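Local coordinates for phosphoribosylformylglycinamidine synthase 2 (PDB 3VIU), which belongs to the AIR synthase related (PurM-like) family, carries two copies of its two-domain unit in one chain, and binds ADP and magnesium, at residues A43-R48 against A361-Y366; S123-P128 against E165-N170; T245-E250 against F324-L329; M555-P560 against T615-D620. One frame throughout, in Å; residues are numbered along the deposited sequence.

Contact 1: A43-R48 against A361-Y366; sequences AYKNSR and AEAPTY. With ADP (adenosine-5'-diphosphate), chain B.
R48 bridges two backbone carbonyls with one flat cation. Its NH2 donates across the contact to A363 O at 2.7 Å, in the plane of that carbonyl though tilted from the guanidinium's own plane. R48 NH1 turns back to its own loop and meets a lone pair of A43 O at 2.6 Å, this time within the guanidinium plane. The T365 methyl CG2 lies over one guanidinium face, near the rim, 3.2 Å from R48 NH2. Arginine suits the place because its neighbouring N-H groups can serve two acceptors at once; bends at chi2 and chi3 bring them round.

Beside this, Y366 N donates to K45 O at 2.9 Å from above the carbonyl plane, and T365 CA adds a CA-H...O contact of 3.1 Å to the same K45 O. The K45 chain runs alongside the Y366 ring, pointing the same way, with K45 CG 3.0 Å from P364 O. Both polar ends finish at E14, as a salt bridge from K45 NZ and a hydrogen bond from Y366 OH. The small side chains of A43 and A363 meet methyl to methyl, A43 CB 3.7 Å from A363 CB.

Further out, Y44 leaves helix 40-43 with a positive phi of 56°, and its ring heads away from 361-366 toward the nucleotide, with Y44 CE2 3.2 Å from ADP N7. The loop between helices 40-43 and 48-51 is thus held at its back by segment 361-366, while on the other side it contributes Y44 to the ADP pocket.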
# COMPACT_ATOMS: atom_id res chain seq x y z
N ALA A 43 -3.30 -16.69 9.63
CA ALA A 43 -2.79 -17.86 8.92
C ALA A 43 -2.75 -17.80 7.40
O ALA A 43 -1.97 -18.55 6.79
CB ALA A 43 -3.55 -19.10 9.37
N TYR A 44 -3.56 -16.95 6.77
CA TYR A 44 -3.57 -16.86 5.31
C TYR A 44 -3.85 -18.23 4.70
O TYR A 44 -3.24 -18.61 3.71
CB TYR A 44 -2.21 -16.36 4.81
CG TYR A 44 -1.96 -14.89 5.06
CD1 TYR A 44 -1.94 -14.36 6.35
CD2 TYR A 44 -1.78 -14.02 3.99
CE1 TYR A 44 -1.76 -12.99 6.56
CE2 TYR A 44 -1.61 -12.66 4.19
CZ TYR A 44 -1.60 -12.15 5.47
OH TYR A 44 -1.45 -10.80 5.64
N LYS A 45 -4.77 -18.97 5.31
CA LYS A 45 -5.10 -20.31 4.86
C LYS A 45 -5.51 -20.50 3.40
O LYS A 45 -5.10 -21.47 2.77
CB LYS A 45 -6.17 -20.89 5.79
CG LYS A 45 -5.67 -21.10 7.21
CD LYS A 45 -6.72 -21.72 8.12
CE LYS A 45 -7.97 -20.85 8.20
NZ LYS A 45 -8.90 -21.30 9.27
N ASN A 46 -6.28 -19.58 2.85
CA ASN A 46 -6.71 -19.73 1.46
C ASN A 46 -5.85 -19.01 0.43
O ASN A 46 -6.01 -19.24 -0.77
CB ASN A 46 -8.15 -19.26 1.31
CG ASN A 46 -9.12 -20.14 2.08
OD1 ASN A 46 -9.21 -20.07 3.31
ND2 ASN A 46 -9.84 -20.98 1.36
N SER A 47 -4.93 -18.18 0.89
CA SER A 47 -4.08 -17.42 -0.03
C SER A 47 -2.64 -17.90 -0.17
O SER A 47 -2.02 -17.67 -1.20
CB SER A 47 -4.05 -15.94 0.38
OG SER A 47 -3.46 -15.77 1.65
N ARG A 48 -2.10 -18.56 0.86
CA ARG A 48 -0.73 -19.04 0.80
C ARG A 48 -0.40 -19.86 -0.45
O ARG A 48 0.55 -19.55 -1.16
CB ARG A 48 -0.38 -19.84 2.06
CG ARG A 48 0.42 -19.03 3.10
CD ARG A 48 0.08 -19.44 4.54
NE ARG A 48 0.42 -20.83 4.85
CZ ARG A 48 -0.01 -21.49 5.92
NH1 ARG A 48 -0.81 -20.89 6.80
NH2 ARG A 48 0.36 -22.74 6.12
N ALA A 361 2.09 -21.78 14.26
CA ALA A 361 2.49 -20.96 13.13
C ALA A 361 2.24 -21.55 11.74
O ALA A 361 2.18 -20.81 10.75
CB ALA A 361 3.97 -20.60 13.26
N GLU A 362 2.10 -22.87 11.66
CA GLU A 362 1.88 -23.51 10.37
C GLU A 362 0.52 -24.17 10.27
O GLU A 362 0.39 -25.39 10.38
CB GLU A 362 2.98 -24.54 10.11
CG GLU A 362 4.36 -23.92 9.94
CD GLU A 362 5.43 -24.95 9.61
OE1 GLU A 362 5.28 -25.67 8.59
OE2 GLU A 362 6.43 -25.04 10.36
N ALA A 363 -0.51 -23.34 10.06
CA ALA A 363 -1.88 -23.81 9.94
C ALA A 363 -2.17 -24.41 8.57
O ALA A 363 -1.45 -24.15 7.60
CB ALA A 363 -2.85 -22.67 10.22
N PRO A 364 -3.23 -25.22 8.46
CA PRO A 364 -3.62 -25.86 7.20
C PRO A 364 -3.98 -24.82 6.14
O PRO A 364 -4.50 -23.76 6.47
CB PRO A 364 -4.84 -26.69 7.59
CG PRO A 364 -4.67 -26.91 9.08
CD PRO A 364 -4.15 -25.59 9.55
N THR A 365 -3.69 -25.13 4.88
CA THR A 365 -4.03 -24.24 3.78
C THR A 365 -5.09 -24.93 2.94
O THR A 365 -5.26 -26.15 3.01
CB THR A 365 -2.81 -23.91 2.89
OG1 THR A 365 -2.28 -25.11 2.33
CG2 THR A 365 -1.74 -23.20 3.71
N TYR A 366 -5.81 -24.16 2.13
CA TYR A 366 -6.85 -24.75 1.31
C TYR A 366 -6.78 -24.35 -0.16
O TYR A 366 -6.40 -23.23 -0.51
CB TYR A 366 -8.23 -24.39 1.89
CG TYR A 366 -8.43 -24.80 3.33
CD1 TYR A 366 -8.39 -26.14 3.71
CD2 TYR A 366 -8.64 -23.84 4.32
CE1 TYR A 366 -8.56 -26.52 5.04
CE2 TYR A 366 -8.81 -24.21 5.66
CZ TYR A 366 -8.77 -25.56 6.01
OH TYR A 366 -8.94 -25.93 7.32
PB ADP B . 1.68 -8.29 10.55
O1B ADP B . 0.56 -9.05 11.17
O2B ADP B . 1.10 -6.97 9.85
O3B ADP B . 2.78 -7.89 11.76
PA ADP B . 1.48 -10.36 8.79
O1A ADP B . 1.55 -11.59 9.62
O2A ADP B . -0.06 -9.86 8.74
O3A ADP B . 2.45 -9.20 9.43
O5' ADP B . 1.95 -10.63 7.25
C5' ADP B . 2.46 -11.98 7.13
C4' ADP B . 3.79 -12.06 6.31
O4' ADP B . 3.53 -12.50 4.94
C3' ADP B . 4.54 -10.71 6.18
O3' ADP B . 5.95 -10.95 6.14
C2' ADP B . 4.00 -10.13 4.87
O2' ADP B . 4.90 -9.20 4.28
C1' ADP B . 3.77 -11.38 4.02
N9 ADP B . 2.63 -11.21 3.10
C8 ADP B . 1.30 -11.26 3.44
N7 ADP B . 0.56 -11.07 2.39
C5 ADP B . 1.35 -10.88 1.31
C6 ADP B . 1.13 -10.63 -0.07
N6 ADP B . -0.16 -10.53 -0.57
N1 ADP B . 2.20 -10.49 -0.89
C2 ADP B . 3.45 -10.58 -0.42
N3 ADP B . 3.71 -10.81 0.87
C4 ADP B . 2.70 -10.96 1.75

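Contact 2: S123-P128 against E165-N170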
# COMPACT_ATOMS: atom_id res chain seq x y z
N SER A 123 -4.33 4.11 1.05
CA SER A 123 -5.06 3.59 -0.09
C SER A 123 -6.50 3.41 0.40
O SER A 123 -6.79 2.49 1.18
CB SER A 123 -4.45 2.26 -0.53
OG SER A 123 -4.71 2.01 -1.90
N LEU A 124 -7.39 4.28 -0.06
CA LEU A 124 -8.78 4.27 0.38
C LEU A 124 -9.86 4.00 -0.67
O LEU A 124 -9.80 4.47 -1.81
CB LEU A 124 -9.09 5.60 1.08
CG LEU A 124 -8.03 6.11 2.07
CD1 LEU A 124 -8.44 7.45 2.63
CD2 LEU A 124 -7.85 5.09 3.19
N ARG A 125 -10.87 3.24 -0.25
CA ARG A 125 -12.00 2.87 -1.10
C ARG A 125 -13.29 2.99 -0.30
O ARG A 125 -13.46 2.33 0.72
CB ARG A 125 -11.83 1.43 -1.59
CG ARG A 125 -10.58 1.20 -2.43
CD ARG A 125 -10.65 1.97 -3.75
NE ARG A 125 -9.53 1.66 -4.62
CZ ARG A 125 -8.36 2.27 -4.59
NH1 ARG A 125 -7.41 1.89 -5.44
NH2 ARG A 125 -8.12 3.27 -3.75
N PHE A 126 -14.20 3.83 -0.79
CA PHE A 126 -15.51 4.05 -0.16
C PHE A 126 -16.57 4.02 -1.27
O PHE A 126 -16.23 4.05 -2.46
CB PHE A 126 -15.55 5.41 0.53
CG PHE A 126 -14.50 5.60 1.57
CD1 PHE A 126 -14.48 4.80 2.70
CD2 PHE A 126 -13.55 6.60 1.44
CE1 PHE A 126 -13.51 4.99 3.69
CE2 PHE A 126 -12.58 6.80 2.42
CZ PHE A 126 -12.56 5.99 3.55
N GLY A 127 -17.84 3.98 -0.87
CA GLY A 127 -18.92 3.99 -1.84
C GLY A 127 -18.98 5.34 -2.52
O GLY A 127 -18.10 6.16 -2.28
N PRO A 128 -20.00 5.61 -3.36
CA PRO A 128 -20.15 6.89 -4.07
C PRO A 128 -20.11 8.08 -3.12
O PRO A 128 -20.73 8.05 -2.06
CB PRO A 128 -21.51 6.73 -4.76
CG PRO A 128 -21.58 5.27 -5.01
CD PRO A 128 -21.10 4.70 -3.69
N GLU A 165 -19.28 2.02 -6.13
CA GLU A 165 -20.47 1.27 -5.75
C GLU A 165 -20.15 -0.03 -5.02
O GLU A 165 -20.81 -0.37 -4.04
CB GLU A 165 -21.29 1.00 -7.03
CG GLU A 165 -22.24 -0.19 -7.01
CD GLU A 165 -21.57 -1.52 -7.31
OE1 GLU A 165 -20.84 -1.62 -8.32
OE2 GLU A 165 -21.79 -2.49 -6.55
N GLY A 166 -19.14 -0.75 -5.49
CA GLY A 166 -18.79 -2.01 -4.88
C GLY A 166 -18.21 -1.95 -3.47
O GLY A 166 -18.00 -2.99 -2.84
N TYR A 167 -17.97 -0.75 -2.96
CA TYR A 167 -17.40 -0.60 -1.64
C TYR A 167 -18.39 -0.06 -0.63
O TYR A 167 -18.04 0.19 0.52
CB TYR A 167 -16.18 0.34 -1.70
CG TYR A 167 -15.03 -0.14 -2.56
CD1 TYR A 167 -14.29 -1.27 -2.22
CD2 TYR A 167 -14.67 0.56 -3.72
CE1 TYR A 167 -13.19 -1.68 -2.99
CE2 TYR A 167 -13.58 0.16 -4.50
CZ TYR A 167 -12.85 -0.96 -4.14
OH TYR A 167 -11.77 -1.32 -4.91
N ARG A 168 -19.64 0.12 -1.05
CA ARG A 168 -20.68 0.64 -0.17
C ARG A 168 -20.72 -0.12 1.17
O ARG A 168 -20.66 0.50 2.23
CB ARG A 168 -22.05 0.56 -0.85
CG ARG A 168 -23.17 1.32 -0.13
CD ARG A 168 -24.55 0.86 -0.59
NE ARG A 168 -24.62 0.71 -2.05
CZ ARG A 168 -24.54 1.71 -2.91
NH1 ARG A 168 -24.61 1.48 -4.21
NH2 ARG A 168 -24.40 2.95 -2.47
N GLU A 169 -20.81 -1.45 1.12
CA GLU A 169 -20.87 -2.27 2.33
C GLU A 169 -19.54 -2.53 3.01
O GLU A 169 -19.47 -2.61 4.24
CB GLU A 169 -21.53 -3.61 2.05
CG GLU A 169 -23.03 -3.57 2.16
CD GLU A 169 -23.61 -2.47 1.31
OE1 GLU A 169 -23.37 -2.48 0.09
OE2 GLU A 169 -24.31 -1.60 1.87
N ASN A 170 -18.49 -2.70 2.23
CA ASN A 170 -17.18 -2.97 2.81
C ASN A 170 -16.13 -1.98 2.33
O ASN A 170 -15.52 -2.18 1.29
CB ASN A 170 -16.75 -4.40 2.46
CG ASN A 170 -17.78 -5.44 2.86
OD1 ASN A 170 -18.86 -5.53 2.27
ND2 ASN A 170 -17.46 -6.23 3.88
O HOH W 1 -18.45 2.97 1.80
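The tight part of this contact is R125 against Y167. R125 CB stands almost exactly over the middle of the tyrosine ring, 3.4 Å from the Y167 centroid and 2° off the ring normal, a CH-pi contact. Farther along the same chain, R125 CD lies 3.5 Å from Y167 CE2. The two side chains run side by side, yet the guanidinium plane stands 79° to the ring, so it is the methylenes, not the charged head, that pack on the ring face. A bend at chi2 turns the head back, where R125 NH2 donates to L124 O at 2.8 Å and NH1 forms a salt bridge with D160. Y167 OH is likewise satisfied, by T538, and Y167 CB packs 3.7 Å from F126 C.

Glycine, with no side chain, suits position 127, where the backbones pass closest, G127 CA lying 4.0 Å from R168 N. Here a water takes over, accepting from G127 N at 2.9 Å and donating to Y167 O at 3.1 Å. The partly exposed end is looser. P128 CD lies 3.9 Å from R168 NH2, which is paired with E131.

Strand 116-126 runs between strands 172-182 and 156-163, and helix 132-152 makes the beta-alpha-beta crossover to the latter. F126 points into that helix, while R125 and Y167 gather on the sheet's other side, beside L172; the short 3-10 turn 165-167 leads the chain toward strand 172-182.

Contact 3: T245-E250 against F324-L329; sequences TLEAIE and FGRWGL
E247 OE1 is gripped by two N-H groups of a single arginine: R326 NE donates to it at 3.0 Å and R326 NH2 donates to E247 OE1 at 2.9 Å. The guanidinium comes side-on, with the oxygen in its plane. NE uses the syn lone pair, while NH2 arrives from above the carboxylate plane, the carboxylate and guanidinium planes being 26° apart. The second oxygen has its own donor. W327 NE1 meets E247 OE2 at 2.6 Å along a nearly straight bond of 167°, with the indole steeply inclined, 79° to the carboxylate. A glutamate suits this spot because its extended chain, with CG anti to the backbone N, carries the charge out to both the arginine and the tryptophan, and this shared hold should favour its ionised form.

Beneath the polar layer, the F324 ring turns its edge to A248, with CE1 4.3 Å from A248 CB, and its CZ lies 4.2 Å from T245 OG1. The threonine hydroxyl is bonded to L241 O within its own helix.

R326 and W327 sit where helix 317-326 ends, in a Schellman motif. L329 N reaches F324 O at 2.8 Å, G328 N reaches G325 O at 3.0 Å, and G328 takes the positive phi of the C-prime position. Helices 235-250 and 317-326 lie together on one face of the mixed sheet, both touching strand 307-312, in the alpha/beta layering of the AIR synthase C-terminal domain.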
# COMPACT_ATOMS: atom_id res chain seq x y z
N THR A 245 13.26 2.15 20.26
CA THR A 245 13.50 0.96 19.45
C THR A 245 14.56 1.24 18.41
O THR A 245 15.51 0.47 18.25
CB THR A 245 12.20 0.49 18.76
OG1 THR A 245 11.22 0.17 19.75
CG2 THR A 245 12.47 -0.76 17.89
N LEU A 246 14.42 2.37 17.71
CA LEU A 246 15.38 2.76 16.69
C LEU A 246 16.77 2.97 17.29
O LEU A 246 17.76 2.53 16.71
CB LEU A 246 14.93 4.03 15.98
CG LEU A 246 13.72 3.98 15.05
CD1 LEU A 246 13.40 5.38 14.56
CD2 LEU A 246 13.98 3.06 13.88
N GLU A 247 16.85 3.64 18.43
CA GLU A 247 18.15 3.86 19.03
C GLU A 247 18.72 2.52 19.46
O GLU A 247 19.87 2.20 19.17
CB GLU A 247 18.06 4.80 20.23
CG GLU A 247 19.41 5.00 20.94
CD GLU A 247 19.38 6.07 22.02
OE1 GLU A 247 20.28 6.05 22.89
OE2 GLU A 247 18.47 6.93 22.00
N ALA A 248 17.90 1.73 20.15
CA ALA A 248 18.32 0.42 20.60
C ALA A 248 18.98 -0.36 19.46
O ALA A 248 20.06 -0.92 19.62
CB ALA A 248 17.12 -0.35 21.16
N ILE A 249 18.33 -0.40 18.30
CA ILE A 249 18.91 -1.14 17.19
C ILE A 249 20.10 -0.42 16.58
O ILE A 249 21.08 -1.06 16.18
CB ILE A 249 17.92 -1.39 16.06
CG1 ILE A 249 18.67 -2.00 14.88
CG2 ILE A 249 17.21 -0.11 15.69
CD1 ILE A 249 17.94 -1.99 13.57
N GLU A 250 20.02 0.90 16.49
CA GLU A 250 21.13 1.66 15.92
C GLU A 250 22.39 1.48 16.76
O GLU A 250 23.49 1.70 16.28
CB GLU A 250 20.76 3.14 15.81
CG GLU A 250 19.87 3.41 14.61
CD GLU A 250 19.37 4.83 14.56
OE1 GLU A 250 20.19 5.77 14.57
OE2 GLU A 250 18.14 5.00 14.49
N PHE A 324 15.95 2.71 26.76
CA PHE A 324 14.57 3.07 27.03
C PHE A 324 14.46 4.05 28.18
O PHE A 324 13.57 4.89 28.20
CB PHE A 324 13.72 1.83 27.31
CG PHE A 324 13.32 1.11 26.06
CD1 PHE A 324 14.28 0.56 25.22
CD2 PHE A 324 11.98 1.02 25.69
CE1 PHE A 324 13.92 -0.04 24.03
CE2 PHE A 324 11.61 0.42 24.50
CZ PHE A 324 12.58 -0.12 23.67
N GLY A 325 15.38 3.94 29.14
CA GLY A 325 15.36 4.87 30.26
C GLY A 325 15.54 6.28 29.73
O GLY A 325 14.87 7.21 30.18
N ARG A 326 16.45 6.44 28.77
CA ARG A 326 16.71 7.75 28.18
C ARG A 326 15.47 8.37 27.53
O ARG A 326 15.32 9.59 27.54
CB ARG A 326 17.84 7.65 27.15
CG ARG A 326 19.22 7.48 27.76
CD ARG A 326 20.30 7.86 26.77
NE ARG A 326 20.61 6.80 25.82
CZ ARG A 326 21.31 5.71 26.13
NH1 ARG A 326 21.77 5.54 27.36
NH2 ARG A 326 21.56 4.80 25.20
N TRP A 327 14.60 7.53 26.98
CA TRP A 327 13.38 8.03 26.35
C TRP A 327 12.17 7.98 27.29
O TRP A 327 11.03 8.06 26.86
CB TRP A 327 13.08 7.27 25.06
CG TRP A 327 14.11 7.54 24.00
CD1 TRP A 327 15.26 6.83 23.77
CD2 TRP A 327 14.14 8.66 23.11
NE1 TRP A 327 16.00 7.45 22.79
CE2 TRP A 327 15.34 8.57 22.36
CE3 TRP A 327 13.26 9.73 22.86
CZ2 TRP A 327 15.69 9.52 21.39
CZ3 TRP A 327 13.62 10.67 21.89
CH2 TRP A 327 14.82 10.56 21.17
N GLY A 328 12.45 7.85 28.59
CA GLY A 328 11.38 7.81 29.57
C GLY A 328 10.47 6.61 29.51
O GLY A 328 9.32 6.68 29.93
N LEU A 329 10.97 5.49 28.99
CA LEU A 329 10.17 4.28 28.88
C LEU A 329 10.70 3.09 29.69
O LEU A 329 11.91 2.93 29.85
CB LEU A 329 10.05 3.86 27.41
CG LEU A 329 9.20 4.74 26.49
CD1 LEU A 329 9.37 4.29 25.05
CD2 LEU A 329 7.74 4.66 26.92

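Contact 4: M555-P560 against T615-D620; sequences MGFRRP and TRTAHD. With MG (magnesium ion), chain D.
M555, a selenomethionine, lays its methyl over the H619 imidazole, with M555 CE 3.3 Å from the ring centroid and 14° off the normal, a CH-pi contact. The flexible chain, bent at chi3, runs beside the histidine and leaves SE oblique to it. The backbones are close as well, M555 CA making a CA-H...O contact of 3.1 Å to A618 O.

At the other end, R558 lies flat on R616, guanidinium centres 4.5 Å apart and planes at 23°. R616 is extended, so its CD also sits over an R558 face. R559 NE comes within 3.4 Å of R616 NH2, two donors that cannot bond. Three like charges therefore gather here, probably at some electrostatic cost.

Beyond H619 the strand reaches D620, whose OD1 binds magnesium at 2.5 Å; D430 and N472 of the chain complete the protein ligands. D620 O accepts from a metal-bound water at 2.8 Å, and R471 pairs with OD2.

Strand 618-620 is an outermost strand, lying against 661-665, and segment 555-560 leads toward strand 563-567 of the same sheet. Helix 625-634 packs on M555, F557 and H619, while A618, pointing away from the contact, meets helix 596-611.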
# COMPACT_ATOMS: atom_id res chain seq x y z
N MSE A 555 5.40 16.62 -12.76
CA MSE A 555 4.37 16.73 -13.77
C MSE A 555 3.99 18.11 -14.26
O MSE A 555 3.51 18.26 -15.38
CB MSE A 555 3.11 16.06 -13.25
CG MSE A 555 2.45 16.87 -12.16
SE MSE A 555 0.74 16.17 -11.70
CE MSE A 555 -0.16 16.54 -13.36
N GLY A 556 4.19 19.13 -13.44
CA GLY A 556 3.79 20.47 -13.84
C GLY A 556 4.57 21.19 -14.93
O GLY A 556 5.81 21.16 -14.95
N PHE A 557 3.85 21.81 -15.86
CA PHE A 557 4.53 22.58 -16.90
C PHE A 557 5.20 23.70 -16.12
O PHE A 557 4.55 24.42 -15.37
CB PHE A 557 3.54 23.16 -17.90
CG PHE A 557 2.88 22.13 -18.78
CD1 PHE A 557 3.61 21.08 -19.32
CD2 PHE A 557 1.52 22.24 -19.10
CE1 PHE A 557 3.01 20.15 -20.17
CE2 PHE A 557 0.91 21.32 -19.95
CZ PHE A 557 1.65 20.27 -20.49
N ARG A 558 6.51 23.86 -16.29
CA ARG A 558 7.21 24.87 -15.54
C ARG A 558 7.55 26.16 -16.26
O ARG A 558 7.77 27.19 -15.61
CB ARG A 558 8.48 24.27 -14.92
CG ARG A 558 8.30 23.94 -13.44
CD ARG A 558 9.52 23.27 -12.84
NE ARG A 558 9.68 21.89 -13.31
CZ ARG A 558 10.59 21.05 -12.84
NH1 ARG A 558 10.67 19.82 -13.32
NH2 ARG A 558 11.43 21.44 -11.89
N ARG A 559 7.59 26.12 -17.58
CA ARG A 559 7.92 27.30 -18.36
C ARG A 559 7.36 27.24 -19.77
O ARG A 559 7.16 26.16 -20.32
CB ARG A 559 9.44 27.47 -18.43
CG ARG A 559 10.19 26.15 -18.61
CD ARG A 559 11.69 26.32 -18.89
NE ARG A 559 12.40 27.03 -17.83
CZ ARG A 559 12.58 28.35 -17.79
NH1 ARG A 559 12.11 29.12 -18.77
NH2 ARG A 559 13.24 28.90 -16.78
N PRO A 560 7.09 28.41 -20.36
CA PRO A 560 6.55 28.47 -21.72
C PRO A 560 7.63 28.19 -22.78
O PRO A 560 8.82 28.38 -22.52
CB PRO A 560 6.02 29.90 -21.81
CG PRO A 560 6.99 30.66 -20.95
CD PRO A 560 7.12 29.75 -19.75
N THR A 615 14.79 15.87 -20.18
CA THR A 615 13.49 16.32 -19.69
C THR A 615 13.40 16.30 -18.17
O THR A 615 13.96 15.42 -17.52
CB THR A 615 12.36 15.41 -20.22
OG1 THR A 615 11.10 15.87 -19.73
CG2 THR A 615 12.57 13.98 -19.74
N ARG A 616 12.69 17.26 -17.60
CA ARG A 616 12.51 17.30 -16.16
C ARG A 616 11.03 17.47 -15.84
O ARG A 616 10.65 17.81 -14.72
CB ARG A 616 13.33 18.43 -15.53
CG ARG A 616 12.94 19.80 -16.01
CD ARG A 616 13.58 20.89 -15.19
NE ARG A 616 13.22 22.20 -15.72
CZ ARG A 616 13.61 23.35 -15.18
NH1 ARG A 616 14.36 23.36 -14.09
NH2 ARG A 616 13.24 24.49 -15.74
N THR A 617 10.19 17.26 -16.84
CA THR A 617 8.75 17.36 -16.63
C THR A 617 8.05 16.26 -17.44
O THR A 617 8.11 16.22 -18.67
CB THR A 617 8.24 18.79 -16.97
OG1 THR A 617 6.84 18.75 -17.29
CG2 THR A 617 9.01 19.38 -18.09
N ALA A 618 7.42 15.35 -16.71
CA ALA A 618 6.73 14.21 -17.29
C ALA A 618 5.48 13.87 -16.49
O ALA A 618 5.36 14.20 -15.32
CB ALA A 618 7.67 12.99 -17.32
N HIS A 619 4.54 13.20 -17.14
CA HIS A 619 3.29 12.85 -16.50
C HIS A 619 2.69 11.73 -17.33
O HIS A 619 2.61 11.86 -18.55
CB HIS A 619 2.36 14.07 -16.51
CG HIS A 619 1.10 13.88 -15.73
ND1 HIS A 619 -0.12 14.32 -16.19
CD2 HIS A 619 0.87 13.31 -14.53
CE1 HIS A 619 -1.06 14.01 -15.31
NE2 HIS A 619 -0.48 13.40 -14.29
N ASP A 620 2.28 10.63 -16.71
CA ASP A 620 1.71 9.56 -17.51
C ASP A 620 0.22 9.81 -17.75
O ASP A 620 -0.41 10.55 -17.00
CB ASP A 620 1.94 8.18 -16.88
CG ASP A 620 1.11 7.94 -15.64
OD1 ASP A 620 1.07 8.83 -14.77
OD2 ASP A 620 0.53 6.84 -15.54
MG MG D . -0.06 9.29 -12.60
O HOH W 2 -0.99 7.16 -13.46
O HOH W 3 -1.45 10.40 -14.42

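From the N terminus, the chain leaves residues 43-48, and contact 1 closes its long loop only on return at 361-366. Nested inside, one after the other, are contact 2, a short loop within the first N-terminal domain of the family, and contact 3, which joins two helices of the first C-terminal domain. Contact 1 thus ties the linker region to the chain beyond both. Contact 4 follows in series and includes a ligand of the magnesium site in the second copy, with its centre 47 Å from that of contact 1 across the chain's middle. No loops cross and no contacts touch; contacts 2 and 4 come nearest, about 14 Å apart between closest atoms.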